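Local coordinates for protein DNA polymerase sliding clamp 3 (PDB 3AIZ) that serves as a subunit of the ring-shaped sliding clamp that encircles DNA and tethers the polymerase and other DNA-processing proteins to it, at residues T155-G160 against D192-Y197; K162-A167 against T175-T180. All blocks are in the same frame, centred on the assembly; numbering follows the deposited sequence.

Overall arrangement
Contacts 1 and 2 are the two outer strand pairings of one antiparallel sheet, four-stranded within this chain, in the C-terminal half, their centres about 9 Å apart. The middle strands, 153-159 and 162-168, join them: T155 and K157 bond through their backbones to S166 and Y164. Both contacts are partly buried, with an apolar face that includes F156, L163, L165 and L178 and a more polar face carrying K157, E194, Y164 and E177. Contact 1 adds an aromatic pair and a carboxylate-to-backbone bond at the strand end, and touches no other chain. Contact 2 sets leucines on the apolar face, a salt bridge and a hydroxyl pair on the other, and borders DNA polymerase sliding clamp B.

Contact 1. Residues T155-G160 against D192-Y197; sequences TFKAEG and DAESVY
F156 and S195 trade both backbone hydrogen bonds across this antiparallel strand pair, and A158 and A193 do the same two residues on, A158 N reaching A193 O at 2.6 Å. F156 N meets S195 O at 2.9 Å, nearly along the C=O axis. Past the last rung, D192 OD1 accepts G160 N at 3.0 Å on the syn side of the carboxylate, 31° out of its plane; D192 CG stands anti to the carbonyl carbon (chi1 -64°), and a side chain continues the pairing into the turn. On the face with T155, the aliphatic part of K157 crosses E194, CD lying 3.4 Å from OE1, while K157 NZ forms a salt bridge with E159 OE1. T155 OG1 packs against V196 CG2 but bonds to N168. On the other face the edge of Y197 meets the face of F156 in an offset edge-to-face pair, planes at 78°, CD2 3.6 Å from F156 CD1. The buried hydroxyls of S195 and Y197 reach the carbonyls of G220 and I223. Strands 214-220 and 223-231 cover this inner face, F219 meeting A158, A193 and Y197, and the backbones of T155 and K157 bond to S166 and Y164 of strand 162-168.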
ATOM      1  N   THR C 155      12.059   4.925 -30.335  1.00 34.52           N
ATOM      2  CA  THR C 155      11.955   5.597 -31.623  1.00 33.71           C
ATOM      3  C   THR C 155      11.698   7.087 -31.437  1.00 33.57           C
ATOM      4  O   THR C 155      10.678   7.483 -30.869  1.00 31.38           O
ATOM      5  CB  THR C 155      10.833   5.006 -32.499  1.00 33.73           C
ATOM      6  OG1 THR C 155      11.216   3.707 -32.963  1.00 36.65           O
ATOM      7  CG2 THR C 155      10.575   5.900 -33.700  1.00 30.89           C
ATOM      8  N   PHE C 156      12.636   7.905 -31.905  1.00 30.43           N
ATOM      9  CA  PHE C 156      12.456   9.350 -31.935  1.00 30.31           C
ATOM     10  C   PHE C 156      11.925   9.746 -33.303  1.00 31.42           C
ATOM     11  O   PHE C 156      12.612   9.587 -34.312  1.00 33.27           O
ATOM     12  CB  PHE C 156      13.779  10.067 -31.665  1.00 29.45           C
ATOM     13  CG  PHE C 156      14.165  10.113 -30.214  1.00 30.96           C
ATOM     14  CD1 PHE C 156      14.514   8.957 -29.536  1.00 29.77           C
ATOM     15  CD2 PHE C 156      14.198  11.320 -29.533  1.00 29.02           C
ATOM     16  CE1 PHE C 156      14.876   9.001 -28.204  1.00 29.18           C
ATOM     17  CE2 PHE C 156      14.561  11.370 -28.200  1.00 28.16           C
ATOM     18  CZ  PHE C 156      14.900  10.209 -27.535  1.00 27.53           C
ATOM     19  N   LYS C 157      10.700  10.257 -33.339  1.00 30.57           N
ATOM     20  CA  LYS C 157      10.074  10.626 -34.603  1.00 35.47           C
ATOM     21  C   LYS C 157       9.552  12.056 -34.576  1.00 33.95           C
ATOM     22  O   LYS C 157       8.794  12.436 -33.685  1.00 33.90           O
ATOM     23  CB  LYS C 157       8.946   9.650 -34.944  1.00 39.73           C
ATOM     24  CG  LYS C 157       8.257   9.919 -36.271  1.00 37.42           C
ATOM     25  CD  LYS C 157       7.430   8.719 -36.703  1.00 42.11           C
ATOM     26  CE  LYS C 157       6.606   9.020 -37.945  1.00 47.90           C
ATOM     27  NZ  LYS C 157       5.528  10.008 -37.664  1.00 52.37           N
ATOM     28  N   ALA C 158       9.969  12.847 -35.558  1.00 33.13           N
ATOM     29  CA  ALA C 158       9.511  14.224 -35.677  1.00 34.92           C
ATOM     30  C   ALA C 158       8.543  14.365 -36.847  1.00 35.93           C
ATOM     31  O   ALA C 158       8.860  13.989 -37.975  1.00 35.51           O
ATOM     32  CB  ALA C 158      10.694  15.163 -35.840  1.00 34.39           C
ATOM     33  N   GLU C 159       7.362  14.906 -36.570  1.00 36.38           N
ATOM     34  CA  GLU C 159       6.343  15.087 -37.597  1.00 38.60           C
ATOM     35  C   GLU C 159       5.534  16.357 -37.355  1.00 38.66           C
ATOM     36  O   GLU C 159       4.866  16.493 -36.328  1.00 38.40           O
ATOM     37  CB  GLU C 159       5.414  13.873 -37.648  1.00 40.48           C
ATOM     38  CG  GLU C 159       4.377  13.928 -38.759  1.00 47.95           C
ATOM     39  CD  GLU C 159       3.542  12.662 -38.843  1.00 57.98           C
ATOM     40  OE1 GLU C 159       3.004  12.229 -37.800  1.00 53.97           O
ATOM     41  OE2 GLU C 159       3.423  12.102 -39.954  1.00 60.21           O
ATOM     42  N   GLY C 160       5.599  17.286 -38.304  1.00 35.68           N
ATOM     43  CA  GLY C 160       4.860  18.532 -38.207  1.00 32.07           C
ATOM     44  C   GLY C 160       5.343  19.411 -37.070  1.00 38.16           C
ATOM     45  O   GLY C 160       4.591  20.234 -36.547  1.00 40.91           O
ATOM     46  N   ASP C 192      10.840  17.005 -40.824  1.00 41.61           N
ATOM     47  CA  ASP C 192      10.505  15.695 -40.281  1.00 38.73           C
ATOM     48  C   ASP C 192      11.716  14.769 -40.255  1.00 37.39           C
ATOM     49  O   ASP C 192      12.577  14.827 -41.131  1.00 38.46           O
ATOM     50  CB  ASP C 192       9.372  15.060 -41.089  1.00 39.07           C
ATOM     51  CG  ASP C 192       8.074  15.844 -40.993  1.00 45.73           C
ATOM     52  OD1 ASP C 192       7.954  16.690 -40.080  1.00 44.73           O
ATOM     53  OD2 ASP C 192       7.174  15.612 -41.829  1.00 46.05           O
ATOM     54  N   ALA C 193      11.773  13.913 -39.241  1.00 35.39           N
ATOM     55  CA  ALA C 193      12.860  12.954 -39.106  1.00 32.36           C
ATOM     56  C   ALA C 193      12.429  11.782 -38.234  1.00 34.15           C
ATOM     57  O   ALA C 193      11.463  11.882 -37.477  1.00 32.78           O
ATOM     58  CB  ALA C 193      14.089  13.626 -38.523  1.00 36.53           C
ATOM     59  N   GLU C 194      13.149  10.671 -38.344  1.00 33.24           N
ATOM     60  CA  GLU C 194      12.829   9.481 -37.566  1.00 34.14           C
ATOM     61  C   GLU C 194      14.000   8.507 -37.524  1.00 35.18           C
ATOM     62  O   GLU C 194      14.590   8.181 -38.553  1.00 36.80           O
ATOM     63  CB  GLU C 194      11.588   8.787 -38.132  1.00 36.59           C
ATOM     64  CG  GLU C 194      11.201   7.510 -37.402  1.00 39.26           C
ATOM     65  CD  GLU C 194       9.996   6.821 -38.021  1.00 52.10           C
ATOM     66  OE1 GLU C 194       9.443   7.355 -39.008  1.00 55.60           O
ATOM     67  OE2 GLU C 194       9.601   5.747 -37.521  1.00 53.82           O
ATOM     68  N   SER C 195      14.330   8.049 -36.321  1.00 33.82           N
ATOM     69  CA  SER C 195      15.361   7.036 -36.138  1.00 36.04           C
ATOM     70  C   SER C 195      15.198   6.379 -34.774  1.00 34.91           C
ATOM     71  O   SER C 195      14.496   6.900 -33.907  1.00 34.24           O
ATOM     72  CB  SER C 195      16.758   7.642 -36.279  1.00 36.13           C
ATOM     73  OG  SER C 195      16.954   8.691 -35.351  1.00 37.36           O
ATOM     74  N   VAL C 196      15.848   5.235 -34.590  1.00 35.17           N
ATOM     75  CA  VAL C 196      15.708   4.471 -33.356  1.00 36.89           C
ATOM     76  C   VAL C 196      16.999   4.485 -32.546  1.00 37.54           C
ATOM     77  O   VAL C 196      18.092   4.439 -33.106  1.00 42.08           O
ATOM     78  CB  VAL C 196      15.309   3.015 -33.653  1.00 38.36           C
ATOM     79  CG1 VAL C 196      15.049   2.263 -32.359  1.00 37.52           C
ATOM     80  CG2 VAL C 196      14.083   2.977 -34.549  1.00 32.38           C
ATOM     81  N   TYR C 197      16.868   4.550 -31.224  1.00 38.81           N
ATOM     82  CA  TYR C 197      18.028   4.562 -30.340  1.00 37.71           C
ATOM     83  C   TYR C 197      17.831   3.627 -29.152  1.00 38.18           C
ATOM     84  O   TYR C 197      16.702   3.321 -28.774  1.00 39.43           O
ATOM     85  CB  TYR C 197      18.308   5.983 -29.847  1.00 33.69           C
ATOM     86  CG  TYR C 197      18.498   6.980 -30.964  1.00 33.08           C
ATOM     87  CD1 TYR C 197      19.708   7.076 -31.636  1.00 34.25           C
ATOM     88  CD2 TYR C 197      17.466   7.822 -31.351  1.00 31.71           C
ATOM     89  CE1 TYR C 197      19.885   7.983 -32.662  1.00 35.05           C
ATOM     90  CE2 TYR C 197      17.633   8.733 -32.372  1.00 32.33           C
ATOM     91  CZ  TYR C 197      18.843   8.808 -33.025  1.00 32.69           C
ATOM     92  OH  TYR C 197      19.015   9.716 -34.043  1.00 34.63           O
TER

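Contact 2. Residues K162-A167 against T175-T180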
ATOM      1  N   LYS C 162       6.342  18.252 -34.204  1.00 36.70           N
ATOM      2  CA  LYS C 162       6.099  17.568 -32.941  1.00 35.30           C
ATOM      3  C   LYS C 162       7.023  16.368 -32.773  1.00 35.34           C
ATOM      4  O   LYS C 162       7.409  15.725 -33.749  1.00 34.76           O
ATOM      5  CB  LYS C 162       4.637  17.131 -32.834  1.00 37.94           C
ATOM      6  CG  LYS C 162       3.647  18.284 -32.826  1.00 39.79           C
ATOM      7  CD  LYS C 162       2.235  17.788 -32.586  1.00 42.70           C
ATOM      8  CE  LYS C 162       1.236  18.932 -32.592  1.00 45.51           C
ATOM      9  NZ  LYS C 162      -0.150  18.445 -32.343  1.00 49.80           N
ATOM     10  N   LEU C 163       7.374  16.073 -31.526  1.00 34.81           N
ATOM     11  CA  LEU C 163       8.260  14.957 -31.223  1.00 32.63           C
ATOM     12  C   LEU C 163       7.482  13.784 -30.636  1.00 35.90           C
ATOM     13  O   LEU C 163       6.709  13.946 -29.692  1.00 35.08           O
ATOM     14  CB  LEU C 163       9.357  15.399 -30.253  1.00 33.46           C
ATOM     15  CG  LEU C 163      10.412  14.349 -29.903  1.00 29.27           C
ATOM     16  CD1 LEU C 163      11.051  13.790 -31.163  1.00 30.83           C
ATOM     17  CD2 LEU C 163      11.462  14.937 -28.983  1.00 28.77           C
ATOM     18  N   TYR C 164       7.695  12.601 -31.201  1.00 32.83           N
ATOM     19  CA  TYR C 164       7.018  11.398 -30.739  1.00 30.99           C
ATOM     20  C   TYR C 164       8.021  10.360 -30.251  1.00 31.26           C
ATOM     21  O   TYR C 164       8.790   9.813 -31.040  1.00 34.58           O
ATOM     22  CB  TYR C 164       6.160  10.805 -31.856  1.00 33.98           C
ATOM     23  CG  TYR C 164       5.043  11.709 -32.323  1.00 37.61           C
ATOM     24  CD1 TYR C 164       5.185  12.491 -33.463  1.00 37.71           C
ATOM     25  CD2 TYR C 164       3.844  11.782 -31.625  1.00 37.84           C
ATOM     26  CE1 TYR C 164       4.165  13.319 -33.894  1.00 36.65           C
ATOM     27  CE2 TYR C 164       2.820  12.606 -32.049  1.00 40.01           C
ATOM     28  CZ  TYR C 164       2.985  13.372 -33.183  1.00 40.39           C
ATOM     29  OH  TYR C 164       1.968  14.193 -33.606  1.00 45.66           O
ATOM     30  N   LEU C 165       8.007  10.090 -28.951  1.00 30.32           N
ATOM     31  CA  LEU C 165       8.891   9.086 -28.373  1.00 29.40           C
ATOM     32  C   LEU C 165       8.151   7.767 -28.195  1.00 30.80           C
ATOM     33  O   LEU C 165       7.206   7.677 -27.415  1.00 32.66           O
ATOM     34  CB  LEU C 165       9.442   9.560 -27.029  1.00 27.55           C
ATOM     35  CG  LEU C 165      10.073  10.951 -27.015  1.00 27.98           C
ATOM     36  CD1 LEU C 165      10.701  11.229 -25.662  1.00 32.60           C
ATOM     37  CD2 LEU C 165      11.105  11.081 -28.120  1.00 27.39           C
ATOM     38  N   SER C 166       8.584   6.745 -28.923  1.00 33.35           N
ATOM     39  CA  SER C 166       7.943   5.439 -28.851  1.00 30.91           C
ATOM     40  C   SER C 166       8.836   4.415 -28.162  1.00 33.14           C
ATOM     41  O   SER C 166       9.836   3.973 -28.725  1.00 34.56           O
ATOM     42  CB  SER C 166       7.574   4.947 -30.251  1.00 34.39           C
ATOM     43  OG  SER C 166       6.674   5.837 -30.883  1.00 34.24           O
ATOM     44  N   ALA C 167       8.467   4.044 -26.940  1.00 35.86           N
ATOM     45  CA  ALA C 167       9.167   2.994 -26.215  1.00 35.80           C
ATOM     46  C   ALA C 167       8.886   1.642 -26.863  1.00 35.04           C
ATOM     47  O   ALA C 167       7.865   1.014 -26.590  1.00 38.06           O
ATOM     48  CB  ALA C 167       8.744   2.984 -24.757  1.00 35.08           C
ATOM     49  N   THR C 175       3.719   5.169 -27.205  1.00 34.24           N
ATOM     50  CA  THR C 175       4.215   6.447 -27.699  1.00 31.61           C
ATOM     51  C   THR C 175       3.743   7.622 -26.852  1.00 30.07           C
ATOM     52  O   THR C 175       2.622   7.629 -26.349  1.00 32.53           O
ATOM     53  CB  THR C 175       3.777   6.686 -29.157  1.00 31.32           C
ATOM     54  OG1 THR C 175       4.171   5.571 -29.965  1.00 34.35           O
ATOM     55  CG2 THR C 175       4.406   7.956 -29.704  1.00 31.82           C
ATOM     56  N   ILE C 176       4.611   8.616 -26.700  1.00 31.03           N
ATOM     57  CA  ILE C 176       4.265   9.840 -25.995  1.00 31.28           C
ATOM     58  C   ILE C 176       4.537  11.043 -26.890  1.00 32.42           C
ATOM     59  O   ILE C 176       5.621  11.175 -27.455  1.00 33.05           O
ATOM     60  CB  ILE C 176       5.064   9.985 -24.687  1.00 32.89           C
ATOM     61  CG1 ILE C 176       4.900   8.730 -23.825  1.00 37.07           C
ATOM     62  CG2 ILE C 176       4.621  11.227 -23.928  1.00 28.82           C
ATOM     63  CD1 ILE C 176       5.595   8.808 -22.481  1.00 41.96           C
ATOM     64  N   GLU C 177       3.545  11.914 -27.022  1.00 34.34           N
ATOM     65  CA  GLU C 177       3.670  13.093 -27.869  1.00 35.28           C
ATOM     66  C   GLU C 177       4.193  14.296 -27.094  1.00 38.51           C
ATOM     67  O   GLU C 177       3.686  14.624 -26.022  1.00 41.10           O
ATOM     68  CB  GLU C 177       2.323  13.438 -28.505  1.00 37.22           C
ATOM     69  CG  GLU C 177       2.287  14.801 -29.178  1.00 39.05           C
ATOM     70  CD  GLU C 177       0.886  15.210 -29.594  1.00 46.89           C
ATOM     71  OE1 GLU C 177      -0.026  14.357 -29.545  1.00 45.65           O
ATOM     72  OE2 GLU C 177       0.698  16.388 -29.967  1.00 49.08           O
ATOM     73  N   LEU C 178       5.211  14.947 -27.644  1.00 36.63           N
ATOM     74  CA  LEU C 178       5.712  16.199 -27.092  1.00 36.10           C
ATOM     75  C   LEU C 178       5.557  17.296 -28.134  1.00 36.68           C
ATOM     76  O   LEU C 178       5.914  17.109 -29.297  1.00 36.53           O
ATOM     77  CB  LEU C 178       7.183  16.078 -26.687  1.00 37.64           C
ATOM     78  CG  LEU C 178       7.562  15.151 -25.531  1.00 37.16           C
ATOM     79  CD1 LEU C 178       7.435  13.693 -25.934  1.00 36.66           C
ATOM     80  CD2 LEU C 178       8.979  15.452 -25.075  1.00 38.43           C
ATOM     81  N   SER C 179       5.028  18.438 -27.716  1.00 39.39           N
ATOM     82  CA  SER C 179       4.809  19.551 -28.630  1.00 39.23           C
ATOM     83  C   SER C 179       4.639  20.852 -27.866  1.00 40.64           C
ATOM     84  O   SER C 179       4.454  20.848 -26.650  1.00 44.65           O
ATOM     85  CB  SER C 179       3.572  19.294 -29.490  1.00 41.76           C
ATOM     86  OG  SER C 179       2.409  19.183 -28.686  1.00 44.57           O
ATOM     87  N   THR C 180       4.705  21.969 -28.584  1.00 39.85           N
ATOM     88  CA  THR C 180       4.450  23.269 -27.982  1.00 44.18           C
ATOM     89  C   THR C 180       2.991  23.346 -27.552  1.00 47.70           C
ATOM     90  O   THR C 180       2.632  24.112 -26.658  1.00 49.72           O
ATOM     91  CB  THR C 180       4.748  24.407 -28.963  1.00 39.97           C
ATOM     92  OG1 THR C 180       3.967  24.225 -30.149  1.00 47.67           O
ATOM     93  CG2 THR C 180       6.222  24.413 -29.333  1.00 40.77           C
TER
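L163 with L178 and L165 with I176 form the hydrogen-bonded pairs of an antiparallel beta hairpin, strands 162-168 and 172-178, whose short segments run at 162° and approach to 4.5 Å. Four backbone bonds hold it, and at L163 both are nearly linear at the carbonyl, L178 N reaching L163 O at 2.7 Å. Y164 CA, between these pairs, directs its C-H at I176 O, and T175 CA, one step beyond L165-I176, directs its own at L165 O.

The inner face is aliphatic. L178 CD1 lies 4.0 Å from L165 CG, the two side chains crossing obliquely. Helix 136-149 packs against this face, with I142 on I176 and L178 and I146 on L165, while I217 and F219 of strand 214-220 meet L163.

On the other face Y164 and E177 lie side by side and point the same way. Y164 CE2 rests 3.7 Å from E177 CG, with ring and carboxylate planes 50° apart. E177 CG is anti to its backbone N (chi1 168°), and the extended chain beyond it carries OE2 toward K162. There OE2 forms a salt bridge with K162 NZ at 3.3 Å, though weak as a hydrogen bond; the lysine's stronger partner is E181. K162 CG packs on S179 CB.

T175 also pairs with a strand of DNA polymerase sliding clamp B, so the sheet runs on across the interface, as in clamp rings of this family, and R110 of that chain packs on Y164 and T175. At this end S166 OG and T175 OG1 share a hydrogen bond of 2.7 Å, in which either could be the donor.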